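Local coordinates for uncharacterized protein (Bacteroides fragilis, PDB 3NNG) that is of unknown function but contains a calcium-bound F5/8 type C domain, a beta-sandwich module that in relatives often binds carbohydrates or other ligands, at residues S25-A39 against W51-N65. The protein carries 1 engineered substitution. Sequence-based numbering, arbitrary orientation.
Sequences SCSNVYADDDAKYGA and WFTWGVANAGECWWN
Ser25 and Asn65 form an antiparallel hydrogen-bonded pair and Cys26 and Trp64 the non-hydrogen-bonded pair beside it, joining strand 23-26 to strand 63-68 in the beta-sandwich expected of an F5/8 type C domain. Beyond them Ser27 N donates to Trp63 O (3.0 Å), while Ser27 OG, held between its own backbone N and carbonyl carbon (chi1 53°), accepts from Trp63 N at 3.2 Å and so prolongs the ladder through a side chain. The same residue lays its CB over the Trp63 indole, 3.5 Å from the centroid of the five-membered ring; Glu61 OE2 accepts a hydrogen bond from Trp63 NE1 (2.7 Å), which restrains the ring's rotation, and Arg139 makes a cation-pi contact with it. A water hydrogen-bonds to Ser27 OG and Thr53 OG1 and lies within bonding distance of Trp54 O and Glu61 O. Along strand 51-54, Phe52 O accepts from Tyr30 N, and the Phe52 ring turns its edge to the Tyr30 face in a T-shaped pair with planes at 77°. Cys26 SG sits obliquely beside the Trp51 indole; the Trp51 side chain lies about 8 Å from the bound calcium. Trp64 NE1 donates to Ala39 O over 2.9 Å, almost straight at 177° and within the indole plane.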
loop_
_atom_site.group_PDB
_atom_site.type_symbol
_atom_site.label_atom_id
_atom_site.label_comp_id
_atom_site.label_asym_id
_atom_site.label_seq_id
_atom_site.Cartn_x
_atom_site.Cartn_y
_atom_site.Cartn_z
ATOM N N SER A 25 -7.995 -3.528 5.156
ATOM C CA SER A 25 -8.052 -4.995 5.169
ATOM C C SER A 25 -6.990 -5.549 4.233
ATOM O O SER A 25 -6.364 -4.795 3.500
ATOM C CB SER A 25 -9.432 -5.477 4.710
ATOM O OG SER A 25 -9.740 -4.962 3.426
ATOM N N CYS A 26 -6.781 -6.863 4.266
ATOM C CA CYS A 26 -5.783 -7.515 3.423
ATOM C C CYS A 26 -6.201 -8.932 3.085
ATOM O O CYS A 26 -7.158 -9.461 3.639
ATOM C CB CYS A 26 -4.441 -7.595 4.125
ATOM S SG CYS A 26 -4.520 -8.558 5.661
ATOM N N SER A 27 -5.449 -9.547 2.184
ATOM C CA SER A 27 -5.732 -10.889 1.715
ATOM C C SER A 27 -5.623 -11.918 2.838
ATOM O O SER A 27 -6.496 -12.765 3.004
ATOM C CB SER A 27 -4.752 -11.230 0.606
ATOM O OG SER A 27 -3.431 -11.008 1.056
ATOM N N ASN A 28 -4.553 -11.819 3.615
ATOM C CA ASN A 28 -4.238 -12.780 4.670
ATOM C C ASN A 28 -3.354 -12.075 5.677
ATOM O O ASN A 28 -2.681 -11.098 5.336
ATOM C CB ASN A 28 -3.466 -13.992 4.106
ATOM C CG ASN A 28 -4.336 -14.917 3.279
ATOM O OD1 ASN A 28 -4.146 -15.053 2.063
ATOM N ND2 ASN A 28 -5.311 -15.552 3.932
ATOM N N VAL A 29 -3.351 -12.557 6.917
ATOM C CA VAL A 29 -2.412 -12.047 7.914
ATOM C C VAL A 29 -1.432 -13.159 8.228
ATOM O O VAL A 29 -1.843 -14.273 8.547
ATOM C CB VAL A 29 -3.116 -11.597 9.211
ATOM C CG1 VAL A 29 -2.084 -11.213 10.266
ATOM C CG2 VAL A 29 -4.063 -10.420 8.936
ATOM N N TYR A 30 -0.140 -12.882 8.127
ATOM C CA TYR A 30 0.840 -13.932 8.367
ATOM C C TYR A 30 0.601 -14.609 9.731
ATOM O O TYR A 30 0.353 -13.937 10.727
ATOM C CB TYR A 30 2.261 -13.393 8.275
ATOM C CG TYR A 30 3.303 -14.486 8.423
ATOM C CD1 TYR A 30 3.552 -15.381 7.388
ATOM C CD2 TYR A 30 4.017 -14.634 9.600
ATOM C CE1 TYR A 30 4.493 -16.382 7.523
ATOM C CE2 TYR A 30 4.956 -15.631 9.745
ATOM C CZ TYR A 30 5.191 -16.503 8.703
ATOM O OH TYR A 30 6.132 -17.497 8.845
ATOM N N ALA A 31 0.659 -15.937 9.763
ATOM C CA ALA A 31 0.545 -16.681 11.019
ATOM C C ALA A 31 -0.804 -16.415 11.680
ATOM O O ALA A 31 -0.979 -16.659 12.883
ATOM C CB ALA A 31 1.692 -16.302 11.975
ATOM N N ASP A 32 -1.756 -15.908 10.903
ATOM C CA ASP A 32 -3.065 -15.569 11.451
ATOM C C ASP A 32 -2.910 -14.728 12.719
ATOM O O ASP A 32 -3.711 -14.829 13.651
ATOM C CB ASP A 32 -3.886 -16.840 11.738
ATOM C CG ASP A 32 -4.383 -17.522 10.475
ATOM O OD1 ASP A 32 -4.509 -16.852 9.440
ATOM O OD2 ASP A 32 -4.671 -18.732 10.533
ATOM N N ASP A 33 -1.868 -13.904 12.750
ATOM C CA ASP A 33 -1.564 -13.121 13.937
ATOM C C ASP A 33 -1.869 -11.650 13.659
ATOM O O ASP A 33 -0.975 -10.885 13.269
ATOM C CB ASP A 33 -0.098 -13.307 14.320
ATOM C CG ASP A 33 0.196 -12.853 15.727
ATOM O OD1 ASP A 33 -0.612 -12.093 16.301
ATOM O OD2 ASP A 33 1.243 -13.266 16.251
ATOM N N ASP A 34 -3.135 -11.270 13.849
ATOM C CA ASP A 34 -3.627 -9.945 13.465
ATOM C C ASP A 34 -2.938 -8.810 14.225
ATOM O O ASP A 34 -2.598 -7.783 13.644
ATOM C CB ASP A 34 -5.142 -9.871 13.664
ATOM C CG ASP A 34 -5.776 -8.754 12.872
ATOM O OD1 ASP A 34 -5.074 -8.125 12.057
ATOM O OD2 ASP A 34 -6.982 -8.508 13.053
ATOM N N ALA A 35 -2.741 -9.003 15.528
ATOM C CA ALA A 35 -2.069 -8.028 16.373
ATOM C C ALA A 35 -0.624 -7.781 15.943
ATOM O O ALA A 35 -0.092 -6.687 16.131
ATOM C CB ALA A 35 -2.107 -8.489 17.819
ATOM N N LYS A 36 0.018 -8.798 15.377
ATOM C CA LYS A 36 1.437 -8.694 15.059
ATOM C C LYS A 36 1.722 -8.338 13.588
ATOM O O LYS A 36 2.737 -7.705 13.288
ATOM C CB LYS A 36 2.151 -10.001 15.423
ATOM C CG LYS A 36 3.668 -9.886 15.487
ATOM C CD LYS A 36 4.309 -11.214 15.874
ATOM C CE LYS A 36 3.729 -11.748 17.184
ATOM N NZ LYS A 36 4.289 -13.080 17.565
ATOM N N TYR A 37 0.844 -8.758 12.680
ATOM C CA TYR A 37 1.108 -8.605 11.251
ATOM C C TYR A 37 -0.111 -8.103 10.486
ATOM O O TYR A 37 -0.151 -8.207 9.268
ATOM C CB TYR A 37 1.533 -9.941 10.633
ATOM C CG TYR A 37 2.768 -10.585 11.232
ATOM C CD1 TYR A 37 4.013 -9.969 11.149
ATOM C CD2 TYR A 37 2.693 -11.829 11.850
ATOM C CE1 TYR A 37 5.154 -10.572 11.682
ATOM C CE2 TYR A 37 3.826 -12.439 12.385
ATOM C CZ TYR A 37 5.052 -11.807 12.296
ATOM O OH TYR A 37 6.178 -12.399 12.837
ATOM N N GLY A 38 -1.100 -7.569 11.195
ATOM C CA GLY A 38 -2.352 -7.138 10.575
ATOM C C GLY A 38 -2.284 -5.905 9.679
ATOM O O GLY A 38 -1.336 -5.114 9.738
ATOM N N ALA A 39 -3.318 -5.727 8.860
ATOM C CA ALA A 39 -3.339 -4.661 7.857
ATOM C C ALA A 39 -3.133 -3.269 8.450
ATOM O O ALA A 39 -2.475 -2.414 7.835
ATOM C CB ALA A 39 -4.639 -4.713 7.071
ATOM N N TRP A 51 2.590 -4.817 8.213
ATOM C CA TRP A 51 1.727 -5.797 7.580
ATOM C C TRP A 51 2.629 -6.830 6.906
ATOM O O TRP A 51 3.628 -6.483 6.282
ATOM C CB TRP A 51 0.811 -5.133 6.540
ATOM C CG TRP A 51 0.043 -6.131 5.736
ATOM C CD1 TRP A 51 -0.856 -7.040 6.212
ATOM C CD2 TRP A 51 0.109 -6.338 4.310
ATOM N NE1 TRP A 51 -1.368 -7.788 5.176
ATOM C CE2 TRP A 51 -0.792 -7.386 4.007
ATOM C CE3 TRP A 51 0.830 -5.734 3.274
ATOM C CZ2 TRP A 51 -0.976 -7.852 2.696
ATOM C CZ3 TRP A 51 0.642 -6.199 1.976
ATOM C CH2 TRP A 51 -0.254 -7.246 1.700
ATOM N N PHE A 52 2.296 -8.102 7.043
ATOM C CA PHE A 52 3.107 -9.141 6.428
ATOM C C PHE A 52 2.194 -10.294 6.087
ATOM O O PHE A 52 1.270 -10.591 6.837
ATOM C CB PHE A 52 4.240 -9.591 7.359
ATOM C CG PHE A 52 5.304 -10.406 6.667
ATOM C CD1 PHE A 52 6.250 -9.787 5.848
ATOM C CD2 PHE A 52 5.363 -11.786 6.835
ATOM C CE1 PHE A 52 7.245 -10.544 5.195
ATOM C CE2 PHE A 52 6.361 -12.554 6.196
ATOM C CZ PHE A 52 7.297 -11.931 5.370
ATOM N N THR A 53 2.438 -10.939 4.957
ATOM C CA THR A 53 1.518 -11.966 4.502
ATOM C C THR A 53 2.176 -12.960 3.552
ATOM O O THR A 53 3.357 -12.838 3.217
ATOM C CB THR A 53 0.347 -11.300 3.763
ATOM O OG1 THR A 53 -0.642 -12.271 3.412
ATOM C CG2 THR A 53 0.863 -10.609 2.515
ATOM N N TRP A 54 1.395 -13.948 3.133
ATOM C CA TRP A 54 1.783 -14.866 2.075
ATOM C C TRP A 54 1.726 -14.149 0.733
ATOM O O TRP A 54 0.811 -13.352 0.491
ATOM C CB TRP A 54 0.809 -16.046 2.031
ATOM C CG TRP A 54 1.030 -17.044 3.110
ATOM C CD1 TRP A 54 1.880 -18.111 3.068
ATOM C CD2 TRP A 54 0.392 -17.088 4.388
ATOM N NE1 TRP A 54 1.822 -18.808 4.243
ATOM C CE2 TRP A 54 0.908 -18.208 5.076
ATOM C CE3 TRP A 54 -0.563 -16.288 5.027
ATOM C CZ2 TRP A 54 0.508 -18.554 6.367
ATOM C CZ3 TRP A 54 -0.965 -16.629 6.310
ATOM C CH2 TRP A 54 -0.424 -17.749 6.969
ATOM N N GLY A 55 2.696 -14.446 -0.134
ATOM C CA GLY A 55 2.732 -13.924 -1.493
ATOM C C GLY A 55 1.737 -14.648 -2.382
ATOM O O GLY A 55 1.087 -15.579 -1.930
ATOM N N VAL A 56 1.599 -14.225 -3.636
ATOM C CA VAL A 56 0.618 -14.839 -4.535
ATOM C C VAL A 56 0.887 -16.311 -4.823
ATOM O O VAL A 56 -0.039 -17.051 -5.138
ATOM C CB VAL A 56 0.514 -14.118 -5.885
ATOM C CG1 VAL A 56 -0.004 -12.696 -5.706
ATOM C CG2 VAL A 56 1.873 -14.105 -6.593
ATOM N N ALA A 57 2.147 -16.730 -4.756
ATOM C CA ALA A 57 2.500 -18.082 -5.188
ATOM C C ALA A 57 1.979 -19.121 -4.216
ATOM O O ALA A 57 1.569 -20.212 -4.614
ATOM C CB ALA A 57 4.005 -18.220 -5.322
ATOM N N ASN A 58 2.007 -18.765 -2.936
ATOM C CA ASN A 58 1.533 -19.634 -1.881
ATOM C C ASN A 58 0.012 -19.550 -1.780
ATOM O O ASN A 58 -0.709 -20.492 -2.129
ATOM C CB ASN A 58 2.186 -19.235 -0.549
ATOM C CG ASN A 58 3.718 -19.317 -0.589
ATOM O OD1 ASN A 58 4.312 -19.557 -1.640
ATOM N ND2 ASN A 58 4.356 -19.118 0.557
ATOM N N ALA A 59 -0.468 -18.388 -1.349
ATOM C CA ALA A 59 -1.867 -18.212 -0.986
ATOM C C ALA A 59 -2.795 -17.929 -2.164
ATOM O O ALA A 59 -4.003 -17.835 -1.986
ATOM C CB ALA A 59 -1.995 -17.105 0.069
ATOM N N GLY A 60 -2.234 -17.781 -3.359
ATOM C CA GLY A 60 -3.045 -17.504 -4.532
ATOM C C GLY A 60 -3.312 -16.030 -4.756
ATOM O O GLY A 60 -3.512 -15.596 -5.887
ATOM N N GLU A 61 -3.333 -15.247 -3.682
ATOM C CA GLU A 61 -3.493 -13.811 -3.834
ATOM C C GLU A 61 -2.738 -13.084 -2.741
ATOM O O GLU A 61 -2.397 -13.672 -1.711
ATOM C CB GLU A 61 -4.971 -13.426 -3.806
ATOM C CG GLU A 61 -5.643 -13.744 -2.485
ATOM C CD GLU A 61 -7.146 -13.548 -2.548
ATOM O OE1 GLU A 61 -7.786 -14.165 -3.431
ATOM O OE2 GLU A 61 -7.678 -12.781 -1.719
ATOM N N CYS A 62 -2.490 -11.796 -2.957
ATOM C CA CYS A 62 -1.694 -11.011 -2.015
ATOM C C CYS A 62 -2.007 -9.535 -2.191
ATOM O O CYS A 62 -1.623 -8.931 -3.200
ATOM C CB CYS A 62 -0.203 -11.252 -2.261
ATOM S SG CYS A 62 0.890 -10.415 -1.067
ATOM N N TRP A 63 -2.707 -8.949 -1.227
ATOM C CA TRP A 63 -3.162 -7.568 -1.402
ATOM C C TRP A 63 -3.481 -6.851 -0.086
ATOM O O TRP A 63 -3.715 -7.483 0.952
ATOM C CB TRP A 63 -4.355 -7.516 -2.366
ATOM C CG TRP A 63 -5.516 -8.388 -1.945
ATOM C CD1 TRP A 63 -5.781 -9.664 -2.363
ATOM C CD2 TRP A 63 -6.556 -8.048 -1.014
ATOM N NE1 TRP A 63 -6.916 -10.140 -1.746
ATOM C CE2 TRP A 63 -7.412 -9.165 -0.918
ATOM C CE3 TRP A 63 -6.839 -6.910 -0.241
ATOM C CZ2 TRP A 63 -8.534 -9.177 -0.084
ATOM C CZ3 TRP A 63 -7.955 -6.923 0.586
ATOM C CH2 TRP A 63 -8.789 -8.047 0.655
ATOM N N TRP A 64 -3.458 -5.525 -0.145
ATOM C CA TRP A 64 -3.783 -4.677 0.991
ATOM C C TRP A 64 -4.743 -3.595 0.483
ATOM O O TRP A 64 -4.592 -3.086 -0.628
ATOM C CB TRP A 64 -2.502 -4.084 1.603
ATOM C CG TRP A 64 -2.708 -3.192 2.824
ATOM C CD1 TRP A 64 -2.519 -3.524 4.155
ATOM C CD2 TRP A 64 -3.093 -1.810 2.811
ATOM N NE1 TRP A 64 -2.772 -2.426 4.957
ATOM C CE2 TRP A 64 -3.142 -1.373 4.162
ATOM C CE3 TRP A 64 -3.406 -0.901 1.788
ATOM C CZ2 TRP A 64 -3.497 -0.073 4.505
ATOM C CZ3 TRP A 64 -3.762 0.401 2.134
ATOM C CH2 TRP A 64 -3.802 0.803 3.484
ATOM N N ASN A 65 -5.746 -3.266 1.285
ATOM C CA ASN A 65 -6.864 -2.450 0.817
ATOM C C ASN A 65 -7.238 -1.431 1.873
ATOM O O ASN A 65 -7.170 -1.732 3.071
ATOM C CB ASN A 65 -8.074 -3.344 0.531
ATOM C CG ASN A 65 -9.230 -2.591 -0.112
ATOM O OD1 ASN A 65 -10.061 -1.982 0.575
ATOM N ND2 ASN A 65 -9.291 -2.636 -1.432
HETATM O O HOH W 1 -1.965 -13.275 1.004
HETATM O O HOH W 2 -5.610 -16.834 0.122
#